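Local structure of EF0056 (Enterococcus faecalis, 6ORI) at residues A[24-29]-A[180-185]; A[61-66]-A[117-122]; A[66-71]-A[173-178]. The protein is of unknown function but forms part of the N-terminal region of an enterococcal surface protein with an immunoglobulin-like character and a probable link to biofilm formation. All coordinates share one frame; numbering follows the deposited sequence.

The three contacts lie on one side of the chain's centre, at or next to strands 68-74 and 166-173 of one antiparallel sheet. Contacts 1 and 3 are partly buried, whereas contact 2 is a surface meeting of two loops. Contacts 2 and 3 share Ala66, and a water is common to the two; their centres are about 11 Å apart. Contact 3 meets contact 1 through Tyr29, whose OH probably bonds to Asp176 and Gln175. The chemistry differs with place: contact 1 combines a backbone bridge with proline packing, contact 2 relies on an isoleucine and bridging waters, and contact 3 joins hydrogen bonds of a side-chain amide to a network of charged side chains.

Contact 1: A[24-29]-A[180-185]; sequences GYTKNY and IVPGIE
Gly24 and Thr26 hold the backbone of Ile180 between them in a single beta bridge centred on Tyr25. The bridge lays the loop before strand 31-38 beside strand 179-181, next to a type II beta turn running from Val181 to Ile184. Ile180 N donates to Gly24 O at 3.1 Å, and Ile180 O accepts from Thr26 N at 2.9 Å. This second donor stands above the carbonyl plane, 41° out of it. The turn points the Pro182 ring at the loop, where three side chains meet it atom by atom. Pro182 CD lies 3.3 Å from Thr26 OG1, its CG lies 3.6 Å from Asn28 ND2, and its CB lies 4.1 Å from Tyr25 CD1 in an oblique approach. Thr26 carries OG1 between the backbone N and the carbonyl carbon (chi1 70°). There the hydroxyl donates to Lys27 O at 2.7 Å while packing against Val181 CA and the proline, so the loop's own backbone fixes its rotation. The Asn28 amide packs on the proline, and its ND2 also bonds to Tyr292 O. Tyr29 crosses Val181 at about a right angle: Val181 CG1 comes to the ring edge at CD2, 4.1 Å away, and Lys27 CG lies over one ring face toward the rim. The ring also meets Trp68 edge-to-face, which ties the loop to strand 68-74. A water that donates to Pro182 O and accepts from Tyr29 N links the turn to the loop backbone. On the Tyr25 side, ring atom CE1 and the hydroxyl come near Glu185 OE2, the ring edge facing that oxygen, while Glu185 OE1 forms a salt bridge with Arg168. A second water joins Tyr25 OH to the same carboxylate, donating to Glu185 OE2 at 2.5 Å.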
# COMPACT_ATOMS: atom_id res chain seq x y z
N GLY A 24 -15.69 -0.39 -11.45
CA GLY A 24 -15.02 0.05 -12.65
C GLY A 24 -14.16 1.25 -12.31
O GLY A 24 -14.00 1.59 -11.14
N TYR A 25 -13.61 1.87 -13.34
CA TYR A 25 -12.62 2.92 -13.18
C TYR A 25 -13.06 4.20 -13.84
O TYR A 25 -13.68 4.19 -14.90
CB TYR A 25 -11.28 2.52 -13.78
CG TYR A 25 -10.60 1.38 -13.08
CD1 TYR A 25 -10.43 1.39 -11.70
CD2 TYR A 25 -10.15 0.26 -13.78
CE1 TYR A 25 -9.82 0.33 -11.04
CE2 TYR A 25 -9.54 -0.80 -13.14
CZ TYR A 25 -9.38 -0.76 -11.76
OH TYR A 25 -8.77 -1.81 -11.12
N THR A 26 -12.75 5.32 -13.20
CA THR A 26 -12.87 6.61 -13.84
C THR A 26 -11.73 6.75 -14.86
O THR A 26 -10.75 5.98 -14.84
CB THR A 26 -12.77 7.78 -12.83
OG1 THR A 26 -11.43 7.88 -12.33
CG2 THR A 26 -13.69 7.63 -11.64
N LYS A 27 -11.81 7.76 -15.71
CA LYS A 27 -10.65 8.18 -16.46
C LYS A 27 -9.54 8.51 -15.47
O LYS A 27 -9.79 8.79 -14.29
CB LYS A 27 -10.97 9.40 -17.33
CG LYS A 27 -11.23 10.68 -16.55
CD LYS A 27 -11.47 11.86 -17.48
CE LYS A 27 -10.19 12.27 -18.19
NZ LYS A 27 -9.93 13.73 -18.06
N ASN A 28 -8.31 8.49 -15.95
CA ASN A 28 -7.18 8.82 -15.10
C ASN A 28 -7.18 10.30 -14.81
O ASN A 28 -7.25 11.14 -15.72
CB ASN A 28 -5.89 8.34 -15.75
CG ASN A 28 -5.89 6.83 -15.94
OD1 ASN A 28 -6.67 6.29 -16.72
ND2 ASN A 28 -5.04 6.13 -15.21
N TYR A 29 -7.18 10.62 -13.53
CA TYR A 29 -7.25 12.00 -13.06
C TYR A 29 -5.86 12.45 -12.59
O TYR A 29 -4.87 11.84 -12.92
CB TYR A 29 -8.33 12.14 -11.98
CG TYR A 29 -9.75 12.15 -12.51
CD1 TYR A 29 -10.17 13.16 -13.38
CD2 TYR A 29 -10.67 11.18 -12.15
CE1 TYR A 29 -11.50 13.20 -13.85
CE2 TYR A 29 -11.98 11.21 -12.62
CZ TYR A 29 -12.38 12.20 -13.48
OH TYR A 29 -13.68 12.23 -13.95
N ILE A 180 -14.02 4.09 -9.25
CA ILE A 180 -12.78 4.32 -8.55
C ILE A 180 -11.76 5.02 -9.42
O ILE A 180 -11.60 4.71 -10.60
CB ILE A 180 -12.23 2.97 -8.07
CG1 ILE A 180 -13.22 2.37 -7.08
CG2 ILE A 180 -10.85 3.12 -7.46
CD1 ILE A 180 -12.83 0.97 -6.62
N VAL A 181 -11.05 5.97 -8.84
CA VAL A 181 -9.99 6.66 -9.56
C VAL A 181 -8.78 5.74 -9.64
O VAL A 181 -8.22 5.34 -8.61
CB VAL A 181 -9.64 7.97 -8.87
CG1 VAL A 181 -8.58 8.71 -9.63
CG2 VAL A 181 -10.89 8.84 -8.76
N PRO A 182 -8.40 5.34 -10.87
CA PRO A 182 -7.40 4.27 -10.95
C PRO A 182 -6.01 4.64 -10.46
O PRO A 182 -5.53 5.73 -10.73
CB PRO A 182 -7.36 3.94 -12.44
CG PRO A 182 -7.83 5.18 -13.11
CD PRO A 182 -8.82 5.82 -12.20
N GLY A 183 -5.42 3.74 -9.69
CA GLY A 183 -4.14 3.97 -9.06
C GLY A 183 -4.25 4.60 -7.67
O GLY A 183 -3.27 4.58 -6.91
N ILE A 184 -5.41 5.14 -7.33
CA ILE A 184 -5.59 5.87 -6.08
C ILE A 184 -6.36 4.95 -5.14
O ILE A 184 -7.51 5.21 -4.75
CB ILE A 184 -6.29 7.21 -6.30
CG1 ILE A 184 -5.62 7.97 -7.44
CG2 ILE A 184 -6.26 8.06 -5.02
CD1 ILE A 184 -4.13 8.26 -7.24
N GLU A 185 -5.72 3.81 -4.88
CA GLU A 185 -6.22 2.83 -3.95
C GLU A 185 -5.05 2.10 -3.31
O GLU A 185 -4.02 1.84 -3.96
CB GLU A 185 -7.15 1.83 -4.61
CG GLU A 185 -6.58 0.91 -5.62
CD GLU A 185 -7.58 -0.14 -6.01
OE1 GLU A 185 -7.87 -1.05 -5.19
OE2 GLU A 185 -8.11 -0.05 -7.14
O HOH W 1 -9.30 -1.71 -8.54
O HOH W 2 -5.72 8.18 -12.00

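Contact 2: A[61-66]-A[117-122]; sequences IAASTA and NYIRAN
Ile119 lies against the backbone of Ala63, Ser64 and Thr65 where two irregular loops meet at the protein surface. Its CB sits 3.7 Å from Thr65 O, and CG1, anti to the carbonyl carbon (chi1 -62°), comes to 3.5 Å from the same Thr65 O and also faces Ser64 C. The chain then bends (chi2 -76°) to put CD1 4.0 Å from Ala63 CB, with Ala63 O beside it. The polar groups around this apolar branch are joined largely by water. One water donates to Thr65 O and accepts from Ile119 N. Another accepts from Thr65 N and donates to Asn122 OD1, an oxygen that itself packs 3.2 Å from Thr65 C. A third donates to both Ala66 O and Asn117 OD1. Asn117 in turn braces its own loop, giving ND2 to Asn122 O at 2.8 Å in the plane of that carbonyl, while Asn122 N bonds back to Ile119 O. The 61-66 loop runs from strand 50-59 into strand 68-74. The other loop, residues 117-122, leaves strand 113-117, the antiparallel neighbour of 68-74; Ile119 also touches Trp68 on that strand.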
# COMPACT_ATOMS: atom_id res chain seq x y z
N ILE A 61 -2.82 18.74 -9.55
CA ILE A 61 -3.50 19.86 -10.18
C ILE A 61 -4.64 20.24 -9.25
O ILE A 61 -5.25 19.37 -8.64
CB ILE A 61 -4.07 19.46 -11.57
CG1 ILE A 61 -2.95 19.04 -12.52
CG2 ILE A 61 -4.89 20.59 -12.19
CD1 ILE A 61 -1.95 20.15 -12.82
N ALA A 62 -4.92 21.53 -9.11
CA ALA A 62 -5.94 21.96 -8.19
C ALA A 62 -7.23 21.17 -8.41
O ALA A 62 -7.62 20.89 -9.54
CB ALA A 62 -6.18 23.45 -8.33
N ALA A 63 -7.86 20.78 -7.31
CA ALA A 63 -9.11 20.04 -7.34
C ALA A 63 -10.08 20.70 -6.38
O ALA A 63 -9.69 21.45 -5.50
CB ALA A 63 -8.88 18.59 -6.94
N SER A 64 -11.36 20.41 -6.56
CA SER A 64 -12.39 21.02 -5.74
C SER A 64 -13.64 20.19 -5.80
O SER A 64 -13.73 19.23 -6.57
CB SER A 64 -12.70 22.44 -6.23
OG SER A 64 -13.09 22.42 -7.58
N THR A 65 -14.59 20.61 -4.97
CA THR A 65 -15.95 20.09 -4.89
C THR A 65 -16.09 18.79 -4.10
O THR A 65 -15.12 18.10 -3.84
CB THR A 65 -16.67 19.85 -6.26
OG1 THR A 65 -16.33 18.58 -6.81
CG2 THR A 65 -16.40 20.94 -7.27
N ALA A 66 -17.33 18.48 -3.76
CA ALA A 66 -17.70 17.25 -3.09
C ALA A 66 -17.72 16.05 -4.02
O ALA A 66 -18.11 14.97 -3.60
CB ALA A 66 -19.07 17.42 -2.46
N ASN A 117 -15.35 13.18 2.58
CA ASN A 117 -14.97 13.89 1.39
C ASN A 117 -13.47 14.11 1.35
O ASN A 117 -12.82 14.34 2.36
CB ASN A 117 -15.72 15.21 1.29
CG ASN A 117 -17.18 15.02 0.95
OD1 ASN A 117 -17.59 13.92 0.59
ND2 ASN A 117 -17.94 16.10 1.00
N TYR A 118 -12.91 14.06 0.15
CA TYR A 118 -11.49 14.35 -0.02
C TYR A 118 -11.15 15.82 0.23
O TYR A 118 -10.14 16.12 0.85
CB TYR A 118 -11.07 13.92 -1.45
CG TYR A 118 -9.59 14.11 -1.76
CD1 TYR A 118 -9.08 15.35 -2.09
CD2 TYR A 118 -8.71 13.03 -1.73
CE1 TYR A 118 -7.72 15.52 -2.37
CE2 TYR A 118 -7.36 13.20 -2.01
CZ TYR A 118 -6.89 14.44 -2.34
OH TYR A 118 -5.55 14.61 -2.62
N ILE A 119 -12.00 16.73 -0.26
CA ILE A 119 -11.65 18.14 -0.33
C ILE A 119 -12.06 18.86 0.94
O ILE A 119 -13.24 18.80 1.36
CB ILE A 119 -12.31 18.81 -1.55
CG1 ILE A 119 -11.80 18.17 -2.85
CG2 ILE A 119 -12.09 20.32 -1.53
CD1 ILE A 119 -10.39 18.59 -3.25
N ARG A 120 -11.09 19.55 1.53
CA ARG A 120 -11.25 20.14 2.84
C ARG A 120 -12.41 21.14 2.91
O ARG A 120 -13.14 21.17 3.90
CB ARG A 120 -9.95 20.80 3.28
CG ARG A 120 -9.99 21.22 4.75
CD ARG A 120 -8.67 21.75 5.22
NE ARG A 120 -8.28 22.94 4.47
CZ ARG A 120 -7.09 23.51 4.55
NH1 ARG A 120 -6.15 23.00 5.31
NH2 ARG A 120 -6.83 24.58 3.83
N ALA A 121 -12.57 21.97 1.88
CA ALA A 121 -13.63 22.98 1.85
C ALA A 121 -15.01 22.40 1.70
O ALA A 121 -16.00 23.12 1.85
CB ALA A 121 -13.39 23.97 0.74
N ASN A 122 -15.09 21.11 1.40
CA ASN A 122 -16.35 20.40 1.33
C ASN A 122 -16.48 19.43 2.51
O ASN A 122 -16.82 18.26 2.33
CB ASN A 122 -16.47 19.70 -0.02
CG ASN A 122 -16.45 20.68 -1.16
OD1 ASN A 122 -15.40 20.89 -1.79
ND2 ASN A 122 -17.59 21.29 -1.43
O HOH W 3 -14.50 16.24 -1.83
O HOH W 4 -14.08 22.87 -3.12
O HOH W 5 -19.19 13.65 -1.55

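Contact 3: A[66-71]-A[173-178]; sequences ANWEIR and SHQDDD
His174 stands between two acids, Glu69 across the contact and Asp178 of its own loop, beside a salt-bridge network of Glu69, Arg71 and Asp178. His174 ND1 donates to Asp178 OD1 at 2.7 Å on the syn side, whereas the bond from NE2 to Glu69 OE2 is weak, at 3.3 Å and 122°. A water 2.8 Å from His174 NE2 also donates to Ala66 O. The Glu69 carboxylate is turned 85° from the ring. Arg71 grips Glu69 side-on, with NE and NH2 both bonded to OE1, and NH2 forms a salt bridge to Asp178 OD2 at 3.2 Å, its hydrogen bond weak. At the other end Asn67, with CG anti to the backbone N (chi1 -175°), engages the 3-10 segment 174-175. Its OD1 accepts from Gln175 N at 2.8 Å and its ND2 donates to Ser173 OG at 2.9 Å. Asn67 O takes His174 N at 3.0 Å. Ser173 OG donates to Asp176 OD2, a bond that orients the hydroxyl. Trp68 and Ser173 form an antiparallel non-hydrogen-bonded pair, where strand 68-74 lies beside the end of strand 166-173; strand 113-117 pairs with 68-74 as well.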
# COMPACT_ATOMS: atom_id res chain seq x y z
N ALA A 66 -17.33 18.48 -3.76
CA ALA A 66 -17.70 17.25 -3.09
C ALA A 66 -17.72 16.05 -4.02
O ALA A 66 -18.11 14.97 -3.60
CB ALA A 66 -19.07 17.42 -2.46
N ASN A 67 -17.29 16.20 -5.27
CA ASN A 67 -17.27 15.06 -6.18
C ASN A 67 -16.43 13.88 -5.68
O ASN A 67 -16.73 12.73 -5.95
CB ASN A 67 -16.75 15.48 -7.54
CG ASN A 67 -16.83 14.35 -8.54
OD1 ASN A 67 -17.92 13.88 -8.87
ND2 ASN A 67 -15.68 13.87 -8.99
N TRP A 68 -15.34 14.24 -5.01
CA TRP A 68 -14.28 13.31 -4.65
C TRP A 68 -14.51 12.81 -3.25
O TRP A 68 -14.51 13.58 -2.29
CB TRP A 68 -12.96 14.05 -4.75
CG TRP A 68 -12.78 14.78 -6.04
CD1 TRP A 68 -12.77 16.12 -6.20
CD2 TRP A 68 -12.61 14.21 -7.35
NE1 TRP A 68 -12.60 16.44 -7.53
CE2 TRP A 68 -12.50 15.29 -8.25
CE3 TRP A 68 -12.55 12.91 -7.84
CZ2 TRP A 68 -12.33 15.10 -9.61
CZ3 TRP A 68 -12.36 12.73 -9.20
CH2 TRP A 68 -12.26 13.82 -10.07
N GLU A 69 -14.69 11.50 -3.14
CA GLU A 69 -15.02 10.87 -1.85
C GLU A 69 -14.03 9.76 -1.52
O GLU A 69 -13.83 8.83 -2.29
CB GLU A 69 -16.42 10.30 -1.89
CG GLU A 69 -16.88 9.69 -0.59
CD GLU A 69 -18.34 9.34 -0.66
OE1 GLU A 69 -18.65 8.23 -1.14
OE2 GLU A 69 -19.16 10.21 -0.31
N ILE A 70 -13.44 9.87 -0.34
CA ILE A 70 -12.53 8.85 0.15
C ILE A 70 -13.37 7.77 0.80
O ILE A 70 -14.29 8.08 1.59
CB ILE A 70 -11.58 9.45 1.20
CG1 ILE A 70 -10.65 10.50 0.57
CG2 ILE A 70 -10.74 8.34 1.88
CD1 ILE A 70 -9.86 11.30 1.58
N ARG A 71 -13.10 6.53 0.45
CA ARG A 71 -13.74 5.39 1.07
C ARG A 71 -12.70 4.55 1.78
O ARG A 71 -11.59 4.36 1.29
CB ARG A 71 -14.54 4.58 0.07
CG ARG A 71 -15.80 5.37 -0.32
CD ARG A 71 -16.80 4.61 -1.11
NE ARG A 71 -17.92 5.48 -1.46
CZ ARG A 71 -18.90 5.11 -2.25
NH1 ARG A 71 -18.92 3.91 -2.81
NH2 ARG A 71 -19.86 5.97 -2.51
N SER A 173 -15.48 8.88 -7.51
CA SER A 173 -15.95 10.09 -8.14
C SER A 173 -17.45 9.99 -8.39
O SER A 173 -17.91 9.12 -9.12
CB SER A 173 -15.21 10.23 -9.46
OG SER A 173 -15.80 11.27 -10.23
N HIS A 174 -18.21 10.87 -7.76
CA HIS A 174 -19.67 10.81 -7.86
C HIS A 174 -20.17 11.04 -9.30
O HIS A 174 -21.13 10.39 -9.73
CB HIS A 174 -20.33 11.80 -6.88
CG HIS A 174 -20.11 11.50 -5.43
ND1 HIS A 174 -20.19 10.23 -4.90
CD2 HIS A 174 -19.83 12.32 -4.39
CE1 HIS A 174 -19.95 10.28 -3.60
NE2 HIS A 174 -19.74 11.54 -3.27
N GLN A 175 -19.49 11.91 -10.05
CA GLN A 175 -19.89 12.23 -11.43
C GLN A 175 -19.63 11.05 -12.37
O GLN A 175 -20.14 11.01 -13.49
CB GLN A 175 -19.15 13.48 -11.93
CG GLN A 175 -17.63 13.31 -12.07
CD GLN A 175 -16.87 14.61 -12.24
OE1 GLN A 175 -17.38 15.68 -11.96
NE2 GLN A 175 -15.62 14.50 -12.70
N ASP A 176 -18.81 10.11 -11.91
CA ASP A 176 -18.50 8.89 -12.65
C ASP A 176 -19.18 7.67 -12.02
O ASP A 176 -18.62 6.56 -12.00
CB ASP A 176 -16.98 8.68 -12.68
CG ASP A 176 -16.25 9.79 -13.41
OD1 ASP A 176 -16.49 9.93 -14.63
OD2 ASP A 176 -15.45 10.52 -12.79
N ASP A 177 -20.37 7.90 -11.46
CA ASP A 177 -21.17 6.83 -10.86
C ASP A 177 -20.43 6.05 -9.79
O ASP A 177 -20.55 4.83 -9.68
CB ASP A 177 -21.71 5.91 -11.96
CG ASP A 177 -22.52 6.67 -13.00
OD1 ASP A 177 -23.13 7.70 -12.64
OD2 ASP A 177 -22.54 6.24 -14.18
N ASP A 178 -19.65 6.77 -8.99
CA ASP A 178 -18.89 6.21 -7.86
C ASP A 178 -17.84 5.19 -8.26
O ASP A 178 -17.42 4.34 -7.47
CB ASP A 178 -19.82 5.64 -6.78
CG ASP A 178 -20.52 6.72 -6.02
OD1 ASP A 178 -20.15 7.90 -6.19
OD2 ASP A 178 -21.44 6.40 -5.24
O HOH W 5 -19.19 13.65 -1.55
O HOH W 6 -21.55 3.89 -4.35